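PDB 4EU0: PelD from Pseudomonas aeruginosa, which binds the second messenger cyclic di-GMP and acts as its effector in pellicle formation. Local coordinates for residues 234-239 with 269-274; 227-232 with 240-245; 185-190 with 279-284; 206-209 with 214-217. All blocks are in the same frame, centred on the assembly; numbering follows the deposited sequence.

Contact 1: residues 234-239 with 269-274. With C2E (9,9'-[(2R,3R,3aS,5S,7aR,9R,10R,10aS,12S,14aR)-3,5,10,12-tetrahydroxy-5,12-dioxidooctahydro-2H,7H-difuro[3,2-d:3',2'-j][1,3,7,9,2,8]tetraoxadiphosphacyclododecine-2,9-diyl]bis(2-amino-1,9-dihydro-6H-purin-6-one)), chain B.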
# COMPACT_ATOMS: atom_id res chain seq x y z
N THR A 234 -6.12 2.61 7.47
CA THR A 234 -7.05 2.28 8.54
C THR A 234 -6.99 3.35 9.62
O THR A 234 -5.92 3.62 10.15
CB THR A 234 -6.71 0.90 9.11
OG1 THR A 234 -6.94 -0.08 8.10
CG2 THR A 234 -7.58 0.57 10.34
N SER A 235 -8.16 3.93 9.92
CA SER A 235 -8.30 4.98 10.94
C SER A 235 -8.08 4.44 12.34
O SER A 235 -8.04 3.23 12.53
CB SER A 235 -9.69 5.62 10.87
OG SER A 235 -10.71 4.73 11.29
N ALA A 236 -7.95 5.34 13.31
CA ALA A 236 -7.86 4.93 14.71
C ALA A 236 -9.11 4.15 15.14
O ALA A 236 -8.99 3.16 15.86
CB ALA A 236 -7.64 6.13 15.61
N GLU A 237 -10.28 4.58 14.69
CA GLU A 237 -11.51 3.85 14.98
C GLU A 237 -11.45 2.44 14.39
O GLU A 237 -11.81 1.47 15.06
CB GLU A 237 -12.73 4.59 14.45
CG GLU A 237 -14.05 3.89 14.78
CD GLU A 237 -15.27 4.66 14.32
OE1 GLU A 237 -16.39 4.21 14.63
OE2 GLU A 237 -15.11 5.71 13.65
N GLY A 238 -10.97 2.33 13.15
CA GLY A 238 -10.79 1.01 12.52
C GLY A 238 -9.84 0.10 13.27
O GLY A 238 -10.11 -1.08 13.46
N SER A 239 -8.71 0.67 13.69
CA SER A 239 -7.67 -0.10 14.36
C SER A 239 -8.13 -0.62 15.71
O SER A 239 -7.70 -1.68 16.16
CB SER A 239 -6.42 0.75 14.52
OG SER A 239 -5.77 0.87 13.27
N GLN A 269 1.20 -1.34 20.19
CA GLN A 269 0.57 -0.68 19.05
C GLN A 269 1.39 0.54 18.66
O GLN A 269 1.90 1.26 19.52
CB GLN A 269 -0.86 -0.27 19.43
CG GLN A 269 -1.68 0.35 18.32
CD GLN A 269 -3.10 0.72 18.76
OE1 GLN A 269 -3.60 0.25 19.79
NE2 GLN A 269 -3.76 1.55 17.97
N TYR A 270 1.53 0.76 17.35
CA TYR A 270 2.20 1.94 16.83
C TYR A 270 1.33 2.56 15.74
O TYR A 270 1.10 1.95 14.70
CB TYR A 270 3.57 1.55 16.27
CG TYR A 270 4.38 2.71 15.73
CD1 TYR A 270 5.28 3.39 16.54
CD2 TYR A 270 4.24 3.12 14.41
CE1 TYR A 270 6.03 4.45 16.05
CE2 TYR A 270 4.98 4.18 13.90
CZ TYR A 270 5.87 4.84 14.74
OH TYR A 270 6.61 5.90 14.25
N GLU A 271 0.85 3.79 15.98
CA GLU A 271 0.04 4.48 14.98
C GLU A 271 0.94 5.30 14.08
O GLU A 271 1.72 6.13 14.56
CB GLU A 271 -1.01 5.39 15.63
CG GLU A 271 -2.22 4.65 16.20
CD GLU A 271 -3.38 5.59 16.50
OE1 GLU A 271 -3.32 6.77 16.08
OE2 GLU A 271 -4.35 5.17 17.15
N LEU A 272 0.87 5.05 12.77
CA LEU A 272 1.71 5.76 11.81
C LEU A 272 1.19 7.18 11.68
O LEU A 272 -0.02 7.39 11.56
CB LEU A 272 1.71 5.05 10.44
CG LEU A 272 2.63 3.84 10.26
CD1 LEU A 272 2.15 2.61 11.05
CD2 LEU A 272 2.75 3.49 8.79
N ASP A 273 2.09 8.15 11.74
CA ASP A 273 1.68 9.55 11.72
C ASP A 273 2.84 10.47 11.38
O ASP A 273 3.96 10.29 11.88
CB ASP A 273 1.03 9.95 13.06
CG ASP A 273 0.23 11.24 12.96
OD1 ASP A 273 0.83 12.33 13.10
OD2 ASP A 273 -1.00 11.17 12.77
N ALA A 274 2.55 11.46 10.54
CA ALA A 274 3.52 12.47 10.11
C ALA A 274 3.98 13.38 11.25
O ALA A 274 4.90 14.19 11.09
CB ALA A 274 2.95 13.29 8.96
P1 C2E B . -16.40 -5.80 11.80
O2P C2E B . -17.06 -5.77 13.16
O1P C2E B . -15.73 -7.07 11.34
O5' C2E B . -15.34 -4.61 11.71
C5' C2E B . -15.64 -3.28 12.13
C4' C2E B . -14.54 -2.31 11.70
O4' C2E B . -13.34 -2.56 12.44
C3' C2E B . -14.14 -2.40 10.23
O3' C2E B . -14.91 -1.57 9.35
C2' C2E B . -12.71 -1.92 10.27
O2' C2E B . -12.71 -0.49 10.36
C1' C2E B . -12.21 -2.47 11.58
N9 C2E B . -11.62 -3.83 11.39
C8 C2E B . -12.13 -4.99 11.83
N7 C2E B . -11.33 -6.04 11.49
C5 C2E B . -10.28 -5.51 10.82
C6 C2E B . -9.08 -6.04 10.17
O6 C2E B . -8.83 -7.37 10.19
N1 C2E B . -8.23 -5.18 9.57
C2 C2E B . -8.46 -3.84 9.52
N2 C2E B . -7.56 -3.06 8.88
N3 C2E B . -9.56 -3.28 10.10
C4 C2E B . -10.48 -4.06 10.74
P11 C2E B . -15.07 -1.99 7.80
O21 C2E B . -15.82 -0.89 7.07
O11 C2E B . -13.77 -2.49 7.22
O5A C2E B . -16.08 -3.23 7.90
C5A C2E B . -17.37 -3.07 8.50
C4A C2E B . -18.04 -4.43 8.56
O4A C2E B . -18.10 -5.02 7.27
C3A C2E B . -17.23 -5.42 9.38
O3A C2E B . -17.53 -5.35 10.76
C2A C2E B . -17.61 -6.76 8.80
O2A C2E B . -18.88 -7.19 9.33
C1A C2E B . -17.76 -6.41 7.34
N91 C2E B . -16.49 -6.69 6.62
C81 C2E B . -15.59 -5.78 6.17
N71 C2E B . -14.55 -6.39 5.55
C51 C2E B . -14.77 -7.72 5.60
C61 C2E B . -14.07 -8.94 5.14
O61 C2E B . -12.89 -8.88 4.48
N11 C2E B . -14.65 -10.14 5.40
C21 C2E B . -15.83 -10.24 6.06
N21 C2E B . -16.35 -11.48 6.29
N31 C2E B . -16.52 -9.16 6.51
C41 C2E B . -16.05 -7.90 6.31
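Glu271 turns CG anti to its own carbonyl carbon (chi1 -77°) and then runs extended, which carries its carboxylate across to Ala236 on the first turn of helix 236-253; OE2 of Glu271 stops 3.8 Å from CB of Ala236. Gln269, two residues earlier on the same edge strand, also extends straight, and its NE2 lies 4.4 Å from CB of Ser239, whose side chain sets out toward the strand. The amide of Gln269 has its polar partner in Gln240, one residue further along the helix, so it meets Ser239 by packing alone.

The helix start is fixed from within. Ser235 is the N-cap: its OG takes the N-H of Gly238 at 3.0 Å in a nearly straight bond (164°), while Ser239 N bonds to Ser235 O at 2.9 Å. On the ligand side, Thr234 OG1 accepts from the guanine amino group N2 of cyclic di-GMP at 3.1 Å, a more bent bond of 147°. The same hydroxyl donates to the carbonyl of Pro232, which probably settles its rotation and leaves the oxygen to accept from the base. Gly238 O comes within 3.1 Å of the ribose carbon C1' of the ligand.

Between the segments there is only thin, bond-free packing at the partly exposed border of helix and sheet. The Glu271 carboxylate meets just a methyl group at an exposed rim, so its charge probably adds little to the contact; the firm polar work is done by the serine cap and the two-bonded threonine hydroxyl, which together set a wall of the ligand pocket.

Contact 2: residues 227-232 with 240-245. With C2E (9,9'-[(2R,3R,3aS,5S,7aR,9R,10R,10aS,12S,14aR)-3,5,10,12-tetrahydroxy-5,12-dioxidooctahydro-2H,7H-difuro[3,2-d:3',2'-j][1,3,7,9,2,8]tetraoxadiphosphacyclododecine-2,9-diyl]bis(2-amino-1,9-dihydro-6H-purin-6-one)), chain B.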
# COMPACT_ATOMS: atom_id res chain seq x y z
N LEU A 227 4.12 -11.68 16.36
CA LEU A 227 3.40 -11.50 15.11
C LEU A 227 3.15 -10.02 14.88
O LEU A 227 2.43 -9.37 15.65
CB LEU A 227 2.09 -12.27 15.11
CG LEU A 227 1.38 -12.19 13.75
CD1 LEU A 227 2.08 -13.06 12.69
CD2 LEU A 227 -0.03 -12.64 13.89
N LEU A 228 3.76 -9.49 13.83
CA LEU A 228 3.55 -8.12 13.43
C LEU A 228 2.38 -8.08 12.46
O LEU A 228 2.30 -8.90 11.55
CB LEU A 228 4.78 -7.62 12.70
CG LEU A 228 5.31 -6.20 12.83
CD1 LEU A 228 5.05 -5.56 14.21
CD2 LEU A 228 6.81 -6.30 12.50
N VAL A 229 1.48 -7.13 12.66
CA VAL A 229 0.38 -6.93 11.72
C VAL A 229 0.30 -5.46 11.35
O VAL A 229 0.14 -4.61 12.21
CB VAL A 229 -1.00 -7.35 12.29
CG1 VAL A 229 -2.06 -7.28 11.19
CG2 VAL A 229 -0.94 -8.76 12.88
N LEU A 230 0.40 -5.18 10.05
CA LEU A 230 0.18 -3.82 9.55
C LEU A 230 -1.25 -3.70 9.01
O LEU A 230 -1.73 -4.55 8.26
CB LEU A 230 1.18 -3.49 8.44
CG LEU A 230 0.97 -2.15 7.73
CD1 LEU A 230 1.39 -0.97 8.62
CD2 LEU A 230 1.72 -2.11 6.39
N LEU A 231 -1.92 -2.63 9.42
CA LEU A 231 -3.25 -2.30 8.95
C LEU A 231 -3.19 -1.03 8.10
O LEU A 231 -3.32 0.08 8.63
CB LEU A 231 -4.18 -2.04 10.15
CG LEU A 231 -4.50 -3.20 11.10
CD1 LEU A 231 -3.28 -3.64 11.92
CD2 LEU A 231 -5.62 -2.73 12.02
N PRO A 232 -2.98 -1.18 6.77
CA PRO A 232 -2.88 0.00 5.92
C PRO A 232 -4.21 0.73 5.77
O PRO A 232 -5.27 0.11 5.90
CB PRO A 232 -2.46 -0.58 4.56
CG PRO A 232 -1.89 -1.95 4.87
CD PRO A 232 -2.78 -2.42 6.00
N GLN A 240 -9.02 0.13 16.36
CA GLN A 240 -9.61 -0.32 17.61
C GLN A 240 -10.69 -1.36 17.32
O GLN A 240 -10.78 -2.36 18.04
CB GLN A 240 -10.12 0.87 18.43
CG GLN A 240 -9.00 1.90 18.71
CD GLN A 240 -7.83 1.31 19.50
OE1 GLN A 240 -6.67 1.41 19.09
NE2 GLN A 240 -8.14 0.68 20.62
N GLY A 241 -11.43 -1.16 16.23
CA GLY A 241 -12.39 -2.16 15.74
C GLY A 241 -11.77 -3.52 15.45
O GLY A 241 -12.38 -4.56 15.70
N TYR A 242 -10.57 -3.50 14.88
CA TYR A 242 -9.81 -4.72 14.63
C TYR A 242 -9.58 -5.50 15.92
O TYR A 242 -9.81 -6.71 15.96
CB TYR A 242 -8.49 -4.37 13.95
CG TYR A 242 -7.45 -5.47 13.90
CD1 TYR A 242 -7.64 -6.60 13.12
CD2 TYR A 242 -6.26 -5.34 14.61
CE1 TYR A 242 -6.66 -7.60 13.06
CE2 TYR A 242 -5.29 -6.29 14.56
CZ TYR A 242 -5.48 -7.42 13.78
OH TYR A 242 -4.51 -8.39 13.72
N LEU A 243 -9.15 -4.82 16.97
CA LEU A 243 -8.88 -5.52 18.23
C LEU A 243 -10.17 -6.07 18.84
O LEU A 243 -10.16 -7.17 19.40
CB LEU A 243 -8.15 -4.63 19.24
CG LEU A 243 -7.36 -5.41 20.31
CD1 LEU A 243 -6.79 -6.77 19.86
CD2 LEU A 243 -6.25 -4.54 20.81
N GLN A 244 -11.27 -5.32 18.72
CA GLN A 244 -12.56 -5.77 19.23
C GLN A 244 -12.97 -7.06 18.51
O GLN A 244 -13.48 -7.99 19.14
CB GLN A 244 -13.64 -4.67 19.10
CG GLN A 244 -14.95 -5.00 19.83
CD GLN A 244 -16.01 -3.91 19.70
OE1 GLN A 244 -16.17 -3.30 18.64
NE2 GLN A 244 -16.76 -3.69 20.77
N ARG A 245 -12.70 -7.11 17.20
CA ARG A 245 -13.03 -8.31 16.42
C ARG A 245 -12.13 -9.48 16.82
O ARG A 245 -12.59 -10.63 16.91
CB ARG A 245 -12.92 -8.05 14.92
CG ARG A 245 -13.32 -9.25 14.05
CD ARG A 245 -13.26 -8.97 12.56
NE ARG A 245 -11.90 -8.86 12.01
CZ ARG A 245 -11.15 -9.89 11.63
NH1 ARG A 245 -11.58 -11.15 11.76
NH2 ARG A 245 -9.94 -9.67 11.10
P1 C2E B . -16.40 -5.80 11.80
O2P C2E B . -17.06 -5.77 13.16
O1P C2E B . -15.73 -7.07 11.34
O5' C2E B . -15.34 -4.61 11.71
C5' C2E B . -15.64 -3.28 12.13
C4' C2E B . -14.54 -2.31 11.70
O4' C2E B . -13.34 -2.56 12.44
C3' C2E B . -14.14 -2.40 10.23
O3' C2E B . -14.91 -1.57 9.35
C2' C2E B . -12.71 -1.92 10.27
O2' C2E B . -12.71 -0.49 10.36
C1' C2E B . -12.21 -2.47 11.58
N9 C2E B . -11.62 -3.83 11.39
C8 C2E B . -12.13 -4.99 11.83
N7 C2E B . -11.33 -6.04 11.49
C5 C2E B . -10.28 -5.51 10.82
C6 C2E B . -9.08 -6.04 10.17
O6 C2E B . -8.83 -7.37 10.19
N1 C2E B . -8.23 -5.18 9.57
C2 C2E B . -8.46 -3.84 9.52
N2 C2E B . -7.56 -3.06 8.88
N3 C2E B . -9.56 -3.28 10.10
C4 C2E B . -10.48 -4.06 10.74
P11 C2E B . -15.07 -1.99 7.80
O21 C2E B . -15.82 -0.89 7.07
O11 C2E B . -13.77 -2.49 7.22
O5A C2E B . -16.08 -3.23 7.90
C5A C2E B . -17.37 -3.07 8.50
C4A C2E B . -18.04 -4.43 8.56
O4A C2E B . -18.10 -5.02 7.27
C3A C2E B . -17.23 -5.42 9.38
O3A C2E B . -17.53 -5.35 10.76
C2A C2E B . -17.61 -6.76 8.80
O2A C2E B . -18.88 -7.19 9.33
C1A C2E B . -17.76 -6.41 7.34
N91 C2E B . -16.49 -6.69 6.62
C81 C2E B . -15.59 -5.78 6.17
N71 C2E B . -14.55 -6.39 5.55
C51 C2E B . -14.77 -7.72 5.60
C61 C2E B . -14.07 -8.94 5.14
O61 C2E B . -12.89 -8.88 4.48
N11 C2E B . -14.65 -10.14 5.40
C21 C2E B . -15.83 -10.24 6.06
N21 C2E B . -16.35 -11.48 6.29
N31 C2E B . -16.52 -9.16 6.51
C41 C2E B . -16.05 -7.90 6.31
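Leu231 lays CG over one face of the Tyr242 ring, with its CD2 3.7 Å from CD2 of Tyr242, and Val229 meets the phenol end of the same ring: CG2 of Val229 is 3.7 Å from OH of Tyr242. Both aliphatic chains come from strand 225-231 and lie at a slant to the tyrosine. The ring in turn borders the guanine of cyclic di-GMP, CD1 of Tyr242 approaching O6 of the ligand to 3.3 Å, and Leu231 CD2 reaches the amino N2 of that base at 3.7 Å.

One turn on, Arg245 grips the Hoogsteen edge of this guanine. A bend at chi3 (73°) sets the guanidinium beside the base, where NE of Arg245 donates to N7 of the ligand at 2.9 Å (161°) and NH2 of Arg245 donates to O6 at 2.7 Å (156°).

Further out, Arg245 NH2 also bonds to Ser208 O, which helps hold the guanidinium in position, and Tyr188 on the neighbouring strand meets the Tyr242 ring. Asp213 and Arg210 bind the nucleotide as well. Their Arg-Gly-Leu-Asp sequence fits the RxxD motif, so the pocket resembles the inhibitory I-site through which GGDEF domains bind cyclic di-GMP.

Contact 3: residues 185-190 with 279-284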
# COMPACT_ATOMS: atom_id res chain seq x y z
N ALA A 185 -2.55 4.62 9.42
CA ALA A 185 -2.31 3.18 9.43
C ALA A 185 -1.86 2.81 10.83
O ALA A 185 -1.42 3.67 11.59
CB ALA A 185 -1.23 2.80 8.42
N CYS A 186 -1.96 1.52 11.17
CA CYS A 186 -1.59 1.04 12.49
C CYS A 186 -0.71 -0.19 12.36
O CYS A 186 -0.99 -1.06 11.53
CB CYS A 186 -2.84 0.65 13.28
SG CYS A 186 -2.57 0.47 15.04
N LEU A 187 0.34 -0.25 13.17
CA LEU A 187 1.12 -1.47 13.35
C LEU A 187 0.81 -2.07 14.71
O LEU A 187 0.90 -1.38 15.73
CB LEU A 187 2.63 -1.16 13.33
CG LEU A 187 3.57 -1.61 12.22
CD1 LEU A 187 5.02 -1.31 12.65
CD2 LEU A 187 3.39 -3.08 11.82
N TYR A 188 0.44 -3.34 14.73
CA TYR A 188 0.34 -4.07 15.98
C TYR A 188 1.45 -5.10 16.06
O TYR A 188 1.78 -5.75 15.06
CB TYR A 188 -0.99 -4.81 16.07
CG TYR A 188 -2.17 -3.96 16.49
CD1 TYR A 188 -2.37 -3.64 17.83
CD2 TYR A 188 -3.11 -3.51 15.56
CE1 TYR A 188 -3.47 -2.86 18.23
CE2 TYR A 188 -4.21 -2.73 15.94
CZ TYR A 188 -4.38 -2.42 17.28
OH TYR A 188 -5.45 -1.67 17.69
N ALA A 189 2.02 -5.25 17.25
CA ALA A 189 2.94 -6.35 17.51
C ALA A 189 2.35 -7.17 18.63
O ALA A 189 2.12 -6.65 19.72
CB ALA A 189 4.29 -5.81 17.90
N PHE A 190 2.09 -8.45 18.36
CA PHE A 190 1.61 -9.36 19.38
C PHE A 190 2.77 -10.21 19.85
O PHE A 190 3.27 -11.06 19.11
CB PHE A 190 0.46 -10.23 18.86
CG PHE A 190 -0.73 -9.43 18.39
CD1 PHE A 190 -1.71 -9.04 19.29
CD2 PHE A 190 -0.89 -9.10 17.05
CE1 PHE A 190 -2.82 -8.29 18.87
CE2 PHE A 190 -2.00 -8.37 16.61
CZ PHE A 190 -2.97 -7.97 17.52
N GLN A 279 12.67 8.67 14.65
CA GLN A 279 13.30 7.54 15.33
C GLN A 279 12.28 6.61 16.01
O GLN A 279 12.65 5.57 16.56
CB GLN A 279 14.31 8.04 16.37
CG GLN A 279 15.36 8.98 15.79
CD GLN A 279 16.39 8.27 14.90
OE1 GLN A 279 16.46 7.04 14.86
NE2 GLN A 279 17.19 9.06 14.20
N ALA A 280 11.01 6.99 15.95
CA ALA A 280 9.97 6.34 16.74
C ALA A 280 9.70 4.90 16.32
O ALA A 280 9.59 4.00 17.16
CB ALA A 280 8.68 7.16 16.70
N LEU A 281 9.61 4.67 15.01
CA LEU A 281 9.35 3.33 14.50
C LEU A 281 10.48 2.36 14.85
O LEU A 281 10.23 1.21 15.20
CB LEU A 281 9.10 3.37 12.99
CG LEU A 281 8.77 2.03 12.32
CD1 LEU A 281 7.53 1.39 12.93
CD2 LEU A 281 8.58 2.24 10.82
N GLY A 282 11.71 2.86 14.78
CA GLY A 282 12.89 2.10 15.20
C GLY A 282 12.84 1.70 16.66
O GLY A 282 13.10 0.56 17.01
N HIS A 283 12.52 2.66 17.53
CA HIS A 283 12.36 2.37 18.95
C HIS A 283 11.31 1.30 19.19
O HIS A 283 11.50 0.39 19.99
CB HIS A 283 12.03 3.64 19.74
CG HIS A 283 11.75 3.39 21.18
ND1 HIS A 283 12.74 3.15 22.11
CD2 HIS A 283 10.58 3.32 21.86
CE1 HIS A 283 12.20 2.94 23.29
NE2 HIS A 283 10.88 3.04 23.17
N PHE A 284 10.20 1.41 18.47
CA PHE A 284 9.09 0.48 18.60
C PHE A 284 9.51 -0.94 18.21
O PHE A 284 9.34 -1.88 18.98
CB PHE A 284 7.90 0.96 17.77
CG PHE A 284 6.74 -0.00 17.77
CD1 PHE A 284 5.91 -0.11 18.89
CD2 PHE A 284 6.46 -0.79 16.66
CE1 PHE A 284 4.83 -1.00 18.88
CE2 PHE A 284 5.38 -1.68 16.65
CZ PHE A 284 4.56 -1.78 17.76
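Strand 185-190 and helix 280-284 run nearly alongside each other in the same sense, their axes 11.7 Å apart at closest approach and only 18° from parallel. The nearest CA pairs are Leu187 with Leu281 and Ala189 with Phe284, at 9.6 and 9.3 Å, so the gap is filled entirely by side chains.

Leu187 does most of the reaching from the strand. Its CD1 lies 3.7 Å from CD1 of Leu281, the two leucines crossing at about a right angle, and 4.0 Å from CE2 of Phe284. Phe284 sets CG anti to its backbone N (chi1 176°), which sends the ring inward to the strand; there its CZ ends 4.0 Å from CB of Ala189.

This is the alpha/beta layering of the GGDEF-like domain: strand 185-192 is an inner strand of a four-stranded antiparallel sheet, and its residues alternate between the two faces. Leu187 and Ala189 serve the face covered by helix 280-288, where Phe167 of helix 162-181 also touches Leu187. Cys186, Tyr188 and Phe190 serve the other face, under helix 236-253, where the nucleotide binds. On the helix side, Phe284 also meets the ring of Tyr270 from strand 265-272, their planes about 40° apart, and Leu281 touches Leu175.

Contact 4: residues 206-209 with 214-217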
# COMPACT_ATOMS: atom_id res chain seq x y z
N GLU A 206 -2.89 -15.47 12.63
CA GLU A 206 -2.69 -15.65 11.19
C GLU A 206 -4.00 -15.79 10.44
O GLU A 206 -4.18 -15.19 9.39
CB GLU A 206 -1.80 -16.87 10.90
CG GLU A 206 -0.36 -16.71 11.40
CD GLU A 206 0.44 -17.99 11.19
OE1 GLU A 206 0.25 -18.65 10.15
OE2 GLU A 206 1.25 -18.33 12.08
N GLY A 207 -4.94 -16.56 10.99
CA GLY A 207 -6.21 -16.82 10.31
C GLY A 207 -7.12 -15.60 10.25
O GLY A 207 -8.04 -15.57 9.44
N SER A 208 -6.84 -14.61 11.09
CA SER A 208 -7.67 -13.41 11.20
C SER A 208 -7.39 -12.39 10.10
O SER A 208 -8.13 -11.40 9.96
CB SER A 208 -7.45 -12.73 12.56
OG SER A 208 -6.22 -12.02 12.58
N GLN A 209 -6.31 -12.61 9.35
CA GLN A 209 -5.87 -11.62 8.35
C GLN A 209 -7.00 -11.31 7.37
O GLN A 209 -7.66 -12.21 6.85
CB GLN A 209 -4.65 -12.13 7.59
CG GLN A 209 -4.02 -11.06 6.71
CD GLN A 209 -2.79 -11.55 6.00
OE1 GLN A 209 -1.80 -11.93 6.64
NE2 GLN A 209 -2.83 -11.54 4.68
N VAL A 214 -1.22 -7.01 6.30
CA VAL A 214 -0.13 -7.95 6.10
C VAL A 214 0.55 -8.26 7.43
O VAL A 214 0.59 -7.41 8.34
CB VAL A 214 0.92 -7.45 5.05
CG1 VAL A 214 0.32 -7.48 3.64
CG2 VAL A 214 1.44 -6.05 5.38
N GLN A 215 1.06 -9.48 7.52
CA GLN A 215 1.65 -9.96 8.76
C GLN A 215 3.06 -10.49 8.57
O GLN A 215 3.41 -10.97 7.49
CB GLN A 215 0.80 -11.10 9.34
CG GLN A 215 -0.65 -10.75 9.54
CD GLN A 215 -1.41 -11.91 10.13
OE1 GLN A 215 -0.96 -13.05 10.05
NE2 GLN A 215 -2.55 -11.62 10.75
N LEU A 216 3.83 -10.43 9.64
CA LEU A 216 5.16 -11.02 9.71
C LEU A 216 5.27 -11.89 10.96
O LEU A 216 4.97 -11.43 12.07
CB LEU A 216 6.25 -9.95 9.77
CG LEU A 216 7.09 -9.55 8.57
CD1 LEU A 216 8.42 -8.95 9.05
CD2 LEU A 216 7.35 -10.72 7.64
N ARG A 217 5.70 -13.13 10.77
CA ARG A 217 5.90 -14.07 11.87
C ARG A 217 7.38 -14.09 12.21
O ARG A 217 8.21 -14.49 11.37
CB ARG A 217 5.41 -15.47 11.48
CG ARG A 217 4.00 -15.49 10.89
CD ARG A 217 3.72 -16.73 10.03
NE ARG A 217 4.66 -16.87 8.90
CZ ARG A 217 4.52 -17.73 7.90
NH1 ARG A 217 3.47 -18.54 7.85
NH2 ARG A 217 5.43 -17.78 6.94
O HOH W 1 -4.96 -10.00 11.44
O HOH W 2 0.61 -11.54 5.51
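The end of helix 198-207 turns back through four residues into edge strand 214-219, bringing CA of Gln209 within 7.2 Å of CA of Val214. Gln215 lies at the middle of what follows. Its chain stretches beyond CG (chi2 -179°) under the helix end, where OE1 of Gln215 sits 3.3 Å from CA of Glu206, and NE2 hydrogen-bonds to the carbonyl of Leu205. Gln209 slides past it in the opposite direction, the two amides turned 73° apart, so that OE1 of Gln209 rests 3.3 Å from CG of Gln215.

Two waters fill in the polar bonds. The first donates to Ser208 OG at 2.6 Å and weakly accepts from Gln215 NE2; Ser208 OG itself donates to Leu205 O. The second accepts from the backbone N of Gln215 at 2.9 Å and lies 2.7 Å from Gln209 OE1, one of several acceptors competing for its protons.

Farther along the strand, Arg217 is crossed at about a right angle by Glu206 of the helix, with carboxylate OE2 of Glu206 3.6 Å from CD of Arg217. Glu206 OE1 lies near the guanidinium plane but 4.0 Å from NH1 of Arg217, a long salt bridge; OE2 also bonds to Gln202.

No direct hydrogen bond joins the segments. The turn is held by water-mediated links, a shared carbonyl and a loose ion pair, and it carries Arg210 and Asp213, the ligand-binding residues of the RxxD sequence.

All four contacts belong to the GGDEF-like domain. From the N terminus, strand 185-190 opens contact 3, which closes only at helix 280-288 and encloses the other three. Contact 4 comes next, a short turn from 206-209 to 214-217, complete before contacts 1 and 2 open. Segment 227-232 then opens contact 2, and 234-239 opens contact 1 before contact 2 closes at 240-245; contact 1 closes at 269-274, so these two cross and share helix 236-253. Contacts 1 and 2 join that helix to two strands of the sheet, contact 3 packs helix 280-288 on the opposite face of the sheet, and contact 4 ties in outer strand 214-219, whose backbone pairs with strand 225-231 of contact 2.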